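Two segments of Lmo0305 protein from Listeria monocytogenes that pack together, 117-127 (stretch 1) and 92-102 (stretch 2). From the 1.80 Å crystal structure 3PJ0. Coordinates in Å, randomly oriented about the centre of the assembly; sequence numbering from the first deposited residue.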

ATOM      1  N   LEU A 117     -15.338  15.684 -16.115  1.00 13.32           N
ATOM      2  CA  LEU A 117     -16.205  15.936 -17.248  1.00 14.09           C
ATOM      3  C   LEU A 117     -15.916  14.769 -18.166  1.00 14.33           C
ATOM      4  O   LEU A 117     -14.736  14.481 -18.474  1.00 13.86           O
ATOM      5  CB  LEU A 117     -15.876  17.289 -17.893  1.00 14.71           C
ATOM      6  CG  LEU A 117     -15.883  18.501 -16.937  1.00 16.97           C
ATOM      7  CD1 LEU A 117     -15.423  19.797 -17.636  1.00 18.49           C
ATOM      8  CD2 LEU A 117     -17.240  18.694 -16.279  1.00 19.32           C
ATOM      9  N   LEU A 118     -16.964  14.068 -18.584  1.00 13.44           N
ATOM     10  CA  LEU A 118     -16.774  12.845 -19.363  1.00 13.39           C
ATOM     11  C   LEU A 118     -16.710  13.138 -20.862  1.00 13.37           C
ATOM     12  O   LEU A 118     -17.513  13.886 -21.405  1.00 14.62           O
ATOM     13  CB  LEU A 118     -17.856  11.829 -19.015  1.00 13.27           C
ATOM     14  CG  LEU A 118     -18.034  11.573 -17.518  1.00 13.48           C
ATOM     15  CD1 LEU A 118     -19.093  10.495 -17.264  1.00 15.02           C
ATOM     16  CD2 LEU A 118     -16.714  11.177 -16.866  1.00 13.41           C
ATOM     17  N   LEU A 119     -15.725  12.553 -21.529  1.00 12.63           N
ATOM     18  CA  LEU A 119     -15.481  12.852 -22.928  1.00 12.34           C
ATOM     19  C   LEU A 119     -16.082  11.813 -23.853  1.00 13.79           C
ATOM     20  O   LEU A 119     -15.719  10.632 -23.790  1.00 13.44           O
ATOM     21  CB  LEU A 119     -13.973  12.944 -23.183  1.00 11.76           C
ATOM     22  CG  LEU A 119     -13.196  14.071 -22.531  1.00 10.29           C
ATOM     23  CD1 LEU A 119     -11.667  13.818 -22.577  1.00 10.67           C
ATOM     24  CD2 LEU A 119     -13.598  15.416 -23.186  1.00 10.51           C
ATOM     25  N   GLY A 120     -16.944  12.275 -24.754  1.00 15.00           N
ATOM     26  CA  GLY A 120     -17.570  11.406 -25.761  1.00 16.75           C
ATOM     27  C   GLY A 120     -18.635  10.497 -25.179  1.00 17.25           C
ATOM     28  O   GLY A 120     -19.460  10.944 -24.394  1.00 18.51           O
ATOM     29  N   THR A 121     -18.605   9.223 -25.567  1.00 17.94           N
ATOM     30  CA  THR A 121     -19.588   8.254 -25.121  1.00 18.07           C
ATOM     31  C   THR A 121     -18.851   7.015 -24.611  1.00 17.55           C
ATOM     32  O   THR A 121     -17.713   6.779 -24.973  1.00 15.76           O
ATOM     33  CB  THR A 121     -20.571   7.916 -26.263  1.00 19.45           C
ATOM     34  OG1 THR A 121     -19.869   7.322 -27.340  1.00 19.86           O
ATOM     35  CG2 THR A 121     -21.260   9.183 -26.768  1.00 20.19           C
ATOM     36  N   ALA A 122     -19.513   6.238 -23.754  1.00 17.57           N
ATOM     37  CA  ALA A 122     -18.912   5.073 -23.117  1.00 16.93           C
ATOM     38  C   ALA A 122     -18.466   3.987 -24.095  1.00 18.27           C
ATOM     39  O   ALA A 122     -17.529   3.220 -23.803  1.00 16.80           O
ATOM     40  CB  ALA A 122     -19.906   4.472 -22.062  1.00 17.84           C
ATOM     41  N   ASN A 123     -19.098   3.935 -25.263  1.00 18.27           N
ATOM     42  CA  ASN A 123     -18.807   2.878 -26.233  1.00 19.58           C
ATOM     43  C   ASN A 123     -17.714   3.125 -27.274  1.00 18.77           C
ATOM     44  O   ASN A 123     -17.519   2.278 -28.158  1.00 18.24           O
ATOM     45  CB  ASN A 123     -20.115   2.431 -26.953  1.00 21.21           C
ATOM     46  CG  ASN A 123     -20.732   3.517 -27.896  1.00 25.49           C
ATOM     47  OD1 ASN A 123     -20.458   4.718 -27.794  1.00 31.92           O
ATOM     48  ND2 ASN A 123     -21.603   3.069 -28.795  1.00 29.98           N
ATOM     49  N   GLN A 124     -17.013   4.254 -27.208  1.00 18.10           N
ATOM     50  CA  GLN A 124     -15.995   4.536 -28.240  1.00 17.50           C
ATOM     51  C   GLN A 124     -14.879   5.392 -27.744  1.00 15.78           C
ATOM     52  O   GLN A 124     -14.945   5.953 -26.643  1.00 13.62           O
ATOM     53  CB  GLN A 124     -16.626   5.163 -29.500  1.00 19.26           C
ATOM     54  CG  GLN A 124     -17.437   6.406 -29.272  1.00 22.94           C
ATOM     55  CD  GLN A 124     -18.273   6.809 -30.505  1.00 27.54           C
ATOM     56  OE1 GLN A 124     -17.730   7.217 -31.538  1.00 33.70           O
ATOM     57  NE2 GLN A 124     -19.590   6.729 -30.380  1.00 30.40           N
ATOM     58  N   LEU A 125     -13.828   5.447 -28.547  1.00 13.22           N
ATOM     59  CA  LEU A 125     -12.686   6.277 -28.211  1.00 13.65           C
ATOM     60  C   LEU A 125     -13.070   7.744 -28.139  1.00 13.25           C
ATOM     61  O   LEU A 125     -13.875   8.256 -28.939  1.00 13.85           O
ATOM     62  CB  LEU A 125     -11.562   6.120 -29.252  1.00 12.44           C
ATOM     63  CG  LEU A 125     -10.734   4.855 -29.217  1.00 14.36           C
ATOM     64  CD1 LEU A 125      -9.934   4.688 -30.510  1.00 14.93           C
ATOM     65  CD2 LEU A 125      -9.785   4.866 -27.970  1.00 11.04           C
ATOM     66  N   LEU A 126     -12.507   8.424 -27.161  1.00 12.72           N
ATOM     67  CA  LEU A 126     -12.680   9.866 -27.064  1.00 12.55           C
ATOM     68  C   LEU A 126     -11.883  10.477 -28.214  1.00 12.36           C
ATOM     69  O   LEU A 126     -10.923   9.871 -28.710  1.00 12.40           O
ATOM     70  CB  LEU A 126     -12.167  10.383 -25.722  1.00 12.20           C
ATOM     71  CG  LEU A 126     -10.667  10.416 -25.409  1.00 11.36           C
ATOM     72  CD1 LEU A 126      -9.894  11.636 -26.041  1.00 13.02           C
ATOM     73  CD2 LEU A 126     -10.446  10.444 -23.887  1.00 11.40           C
ATOM     74  N   THR A 127     -12.278  11.660 -28.652  1.00 12.50           N
ATOM     75  CA  THR A 127     -11.516  12.363 -29.695  1.00 12.71           C
ATOM     76  C   THR A 127     -11.191  13.793 -29.302  1.00 11.50           C
ATOM     77  O   THR A 127     -11.747  14.347 -28.336  1.00 11.34           O
ATOM     78  CB  THR A 127     -12.309  12.450 -30.997  1.00 13.01           C
ATOM     79  OG1 THR A 127     -13.407  13.335 -30.788  1.00 15.31           O
ATOM     80  CG2 THR A 127     -12.784  11.051 -31.459  1.00 13.20           C
TER
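Stretch 2, residues 92-102: VAYHPLSHLEI

Stretch 2 joins stretch 1 as a parallel β-strand neighbour and then, where the pairing ends, holds the following loop of stretch 1 through a histidine hydrogen bond and a small apolar patch. Residues 92-94 are extended and run in the same direction as Leu117 and Leu118. Three hydrogen bonds pass alternately between the backbones: Leu117 N donates to Val92 O (2.7 Å), Tyr94 N to Leu117 O (3.1 Å), and Leu119 N to Tyr94 O (2.8 Å). This places Leu117 beside Ala93 and Leu118 beside Tyr94, each pair sharing one face of the sheet. On the face of Leu117 and Ala93, Ala93 is small, and Ala93 CB lies 4.4 Å from Leu117 CB; beyond the bridged pairs, Leu119 CD1 reaches to 3.9 Å from the same Ala93 CB. On the face of Leu118 and Tyr94, Leu118 CD2 rests 3.7 Å from Tyr94 CE1, leucine and aromatic ring making an apolar contact, while Tyr94 OH donates to Glu101 OE1 (2.7 Å) in the short helix that follows.

Past Tyr94 the strand gives way to a type I turn from His95 to Ser98. Pro96, which has no backbone N-H to offer a strand partner, instead presents its ring to stretch 1: Pro96 CG is 4.1 Å from Leu118 CB, and Pro96 CB is 4.1 Å from Ala122 CB. Ala122 CB also meets Leu97 CG at 4.2 Å, its single methyl touching both side chains.

His95 suits its place because its ring has a nitrogen for each stretch. ND1 of His95 accepts from Leu97 N (3.0 Å), bracing the turn, and NE2 of His95 donates to Gln124 O (2.8 Å), so a side chain continues the link where backbone pairing has stopped. That carbonyl belongs to the last residue of the type I turn from Thr121 to Gln124.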

ATOM      1  N   VAL A  92     -11.533  18.062 -14.299  1.00 11.23           N
ATOM      2  CA  VAL A  92     -10.659  17.277 -15.206  1.00 11.42           C
ATOM      3  C   VAL A  92     -11.541  16.636 -16.268  1.00 11.84           C
ATOM      4  O   VAL A  92     -12.772  16.671 -16.138  1.00 13.08           O
ATOM      5  CB  VAL A  92      -9.836  16.201 -14.488  1.00 11.41           C
ATOM      6  CG1 VAL A  92      -8.968  16.834 -13.419  1.00 10.71           C
ATOM      7  CG2 VAL A  92     -10.727  15.113 -13.867  1.00 12.61           C
ATOM      8  N   ALA A  93     -10.942  16.032 -17.293  1.00 10.55           N
ATOM      9  CA  ALA A  93     -11.720  15.382 -18.323  1.00 10.74           C
ATOM     10  C   ALA A  93     -11.105  14.051 -18.733  1.00 10.05           C
ATOM     11  O   ALA A  93      -9.886  13.918 -18.847  1.00  9.97           O
ATOM     12  CB  ALA A  93     -11.898  16.313 -19.570  1.00 10.17           C
ATOM     13  N   TYR A  94     -11.959  13.065 -18.919  1.00  9.32           N
ATOM     14  CA  TYR A  94     -11.516  11.767 -19.352  1.00  9.42           C
ATOM     15  C   TYR A  94     -12.662  10.903 -19.908  1.00  9.65           C
ATOM     16  O   TYR A  94     -13.826  11.295 -19.842  1.00 10.43           O
ATOM     17  CB  TYR A  94     -10.785  11.049 -18.233  1.00  9.57           C
ATOM     18  CG  TYR A  94     -11.493  10.897 -16.874  1.00  9.18           C
ATOM     19  CD1 TYR A  94     -12.822  10.508 -16.764  1.00 10.51           C
ATOM     20  CD2 TYR A  94     -10.760  11.055 -15.673  1.00 10.30           C
ATOM     21  CE1 TYR A  94     -13.421  10.320 -15.495  1.00 10.82           C
ATOM     22  CE2 TYR A  94     -11.334  10.851 -14.433  1.00 11.34           C
ATOM     23  CZ  TYR A  94     -12.655  10.495 -14.333  1.00 12.10           C
ATOM     24  OH  TYR A  94     -13.193  10.311 -13.064  1.00 12.00           O
ATOM     25  N   HIS A  95     -12.315   9.734 -20.446  1.00  8.85           N
ATOM     26  CA  HIS A  95     -13.295   8.823 -20.995  1.00 10.25           C
ATOM     27  C   HIS A  95     -14.291   8.397 -19.883  1.00 10.23           C
ATOM     28  O   HIS A  95     -13.892   8.236 -18.724  1.00  9.41           O
ATOM     29  CB  HIS A  95     -12.585   7.585 -21.566  1.00 10.51           C
ATOM     30  CG  HIS A  95     -13.477   6.671 -22.356  1.00 10.41           C
ATOM     31  ND1 HIS A  95     -14.240   5.692 -21.770  1.00  9.92           N
ATOM     32  CD2 HIS A  95     -13.705   6.576 -23.690  1.00 10.88           C
ATOM     33  CE1 HIS A  95     -14.925   5.047 -22.704  1.00 11.77           C
ATOM     34  NE2 HIS A  95     -14.617   5.567 -23.881  1.00 11.30           N
ATOM     35  N   PRO A  96     -15.579   8.210 -20.216  1.00 11.34           N
ATOM     36  CA  PRO A  96     -16.594   7.772 -19.235  1.00 11.44           C
ATOM     37  C   PRO A  96     -16.236   6.498 -18.400  1.00 11.73           C
ATOM     38  O   PRO A  96     -16.693   6.338 -17.260  1.00 12.18           O
ATOM     39  CB  PRO A  96     -17.809   7.452 -20.127  1.00 12.39           C
ATOM     40  CG  PRO A  96     -17.667   8.356 -21.263  1.00 12.32           C
ATOM     41  CD  PRO A  96     -16.191   8.434 -21.540  1.00 12.08           C
ATOM     42  N   LEU A  97     -15.413   5.623 -18.971  1.00 11.06           N
ATOM     43  CA  LEU A  97     -15.050   4.363 -18.328  1.00 10.94           C
ATOM     44  C   LEU A  97     -13.631   4.401 -17.777  1.00 11.61           C
ATOM     45  O   LEU A  97     -13.005   3.339 -17.568  1.00 12.16           O
ATOM     46  CB  LEU A  97     -15.247   3.186 -19.293  1.00 11.43           C
ATOM     47  CG  LEU A  97     -16.645   3.051 -19.888  1.00 13.05           C
ATOM     48  CD1 LEU A  97     -16.835   1.742 -20.690  1.00 13.55           C
ATOM     49  CD2 LEU A  97     -17.666   3.126 -18.769  1.00 12.48           C
ATOM     50  N   SER A  98     -13.113   5.602 -17.523  1.00 10.51           N
ATOM     51  CA  SER A  98     -11.804   5.704 -16.879  1.00 10.08           C
ATOM     52  C   SER A  98     -11.824   4.926 -15.566  1.00 10.45           C
ATOM     53  O   SER A  98     -12.859   4.797 -14.911  1.00 10.34           O
ATOM     54  CB  SER A  98     -11.414   7.143 -16.594  1.00  9.62           C
ATOM     55  OG  SER A  98     -10.222   7.185 -15.803  1.00 13.29           O
ATOM     56  N   HIS A  99     -10.662   4.418 -15.174  1.00 10.33           N
ATOM     57  CA  HIS A  99     -10.586   3.607 -13.970  1.00 10.89           C
ATOM     58  C   HIS A  99     -10.982   4.477 -12.777  1.00 10.58           C
ATOM     59  O   HIS A  99     -11.598   4.001 -11.824  1.00 10.93           O
ATOM     60  CB  HIS A  99      -9.170   3.035 -13.822  1.00 10.89           C
ATOM     61  CG  HIS A  99      -9.018   1.995 -12.758  1.00  9.76           C
ATOM     62  ND1 HIS A  99      -8.750   2.308 -11.438  1.00  9.71           N
ATOM     63  CD2 HIS A  99      -9.006   0.643 -12.833  1.00  9.74           C
ATOM     64  CE1 HIS A  99      -8.605   1.188 -10.743  1.00  9.41           C
ATOM     65  NE2 HIS A  99      -8.751   0.164 -11.561  1.00  9.39           N
ATOM     66  N   LEU A 100     -10.629   5.756 -12.850  1.00  9.91           N
ATOM     67  CA  LEU A 100     -10.965   6.711 -11.808  1.00 10.33           C
ATOM     68  C   LEU A 100     -12.483   6.902 -11.626  1.00 10.61           C
ATOM     69  O   LEU A 100     -12.978   7.108 -10.526  1.00  9.47           O
ATOM     70  CB  LEU A 100     -10.343   8.083 -12.123  1.00 10.85           C
ATOM     71  CG  LEU A 100      -8.815   8.378 -12.056  1.00 12.87           C
ATOM     72  CD1 LEU A 100      -8.377   8.543 -10.648  1.00 16.40           C
ATOM     73  CD2 LEU A 100      -7.890   7.402 -12.865  1.00 14.10           C
ATOM     74  N   GLU A 101     -13.218   6.795 -12.728  1.00 10.47           N
ATOM     75  CA  GLU A 101     -14.644   7.045 -12.694  1.00 10.51           C
ATOM     76  C   GLU A 101     -15.450   5.857 -12.201  1.00 10.69           C
ATOM     77  O   GLU A 101     -16.456   6.045 -11.505  1.00 11.74           O
ATOM     78  CB  GLU A 101     -15.114   7.403 -14.103  1.00 10.42           C
ATOM     79  CG  GLU A 101     -16.555   7.827 -14.205  1.00 13.05           C
ATOM     80  CD  GLU A 101     -16.841   9.167 -13.518  1.00 13.85           C
ATOM     81  OE1 GLU A 101     -15.881   9.889 -13.150  1.00 12.95           O
ATOM     82  OE2 GLU A 101     -18.041   9.491 -13.377  1.00 14.89           O
ATOM     83  N   ILE A 102     -15.011   4.644 -12.547  1.00 10.06           N
ATOM     84  CA  ILE A 102     -15.812   3.448 -12.245  1.00 10.78           C
ATOM     85  C   ILE A 102     -15.235   2.367 -11.333  1.00 10.21           C
ATOM     86  O   ILE A 102     -16.013   1.543 -10.825  1.00 10.92           O
ATOM     87  CB  ILE A 102     -16.284   2.768 -13.572  1.00 10.50           C
ATOM     88  CG1 ILE A 102     -15.120   2.175 -14.351  1.00 12.37           C
ATOM     89  CG2 ILE A 102     -17.063   3.798 -14.466  1.00 10.16           C
ATOM     90  CD1 ILE A 102     -15.559   1.374 -15.589  1.00 13.97           C
TER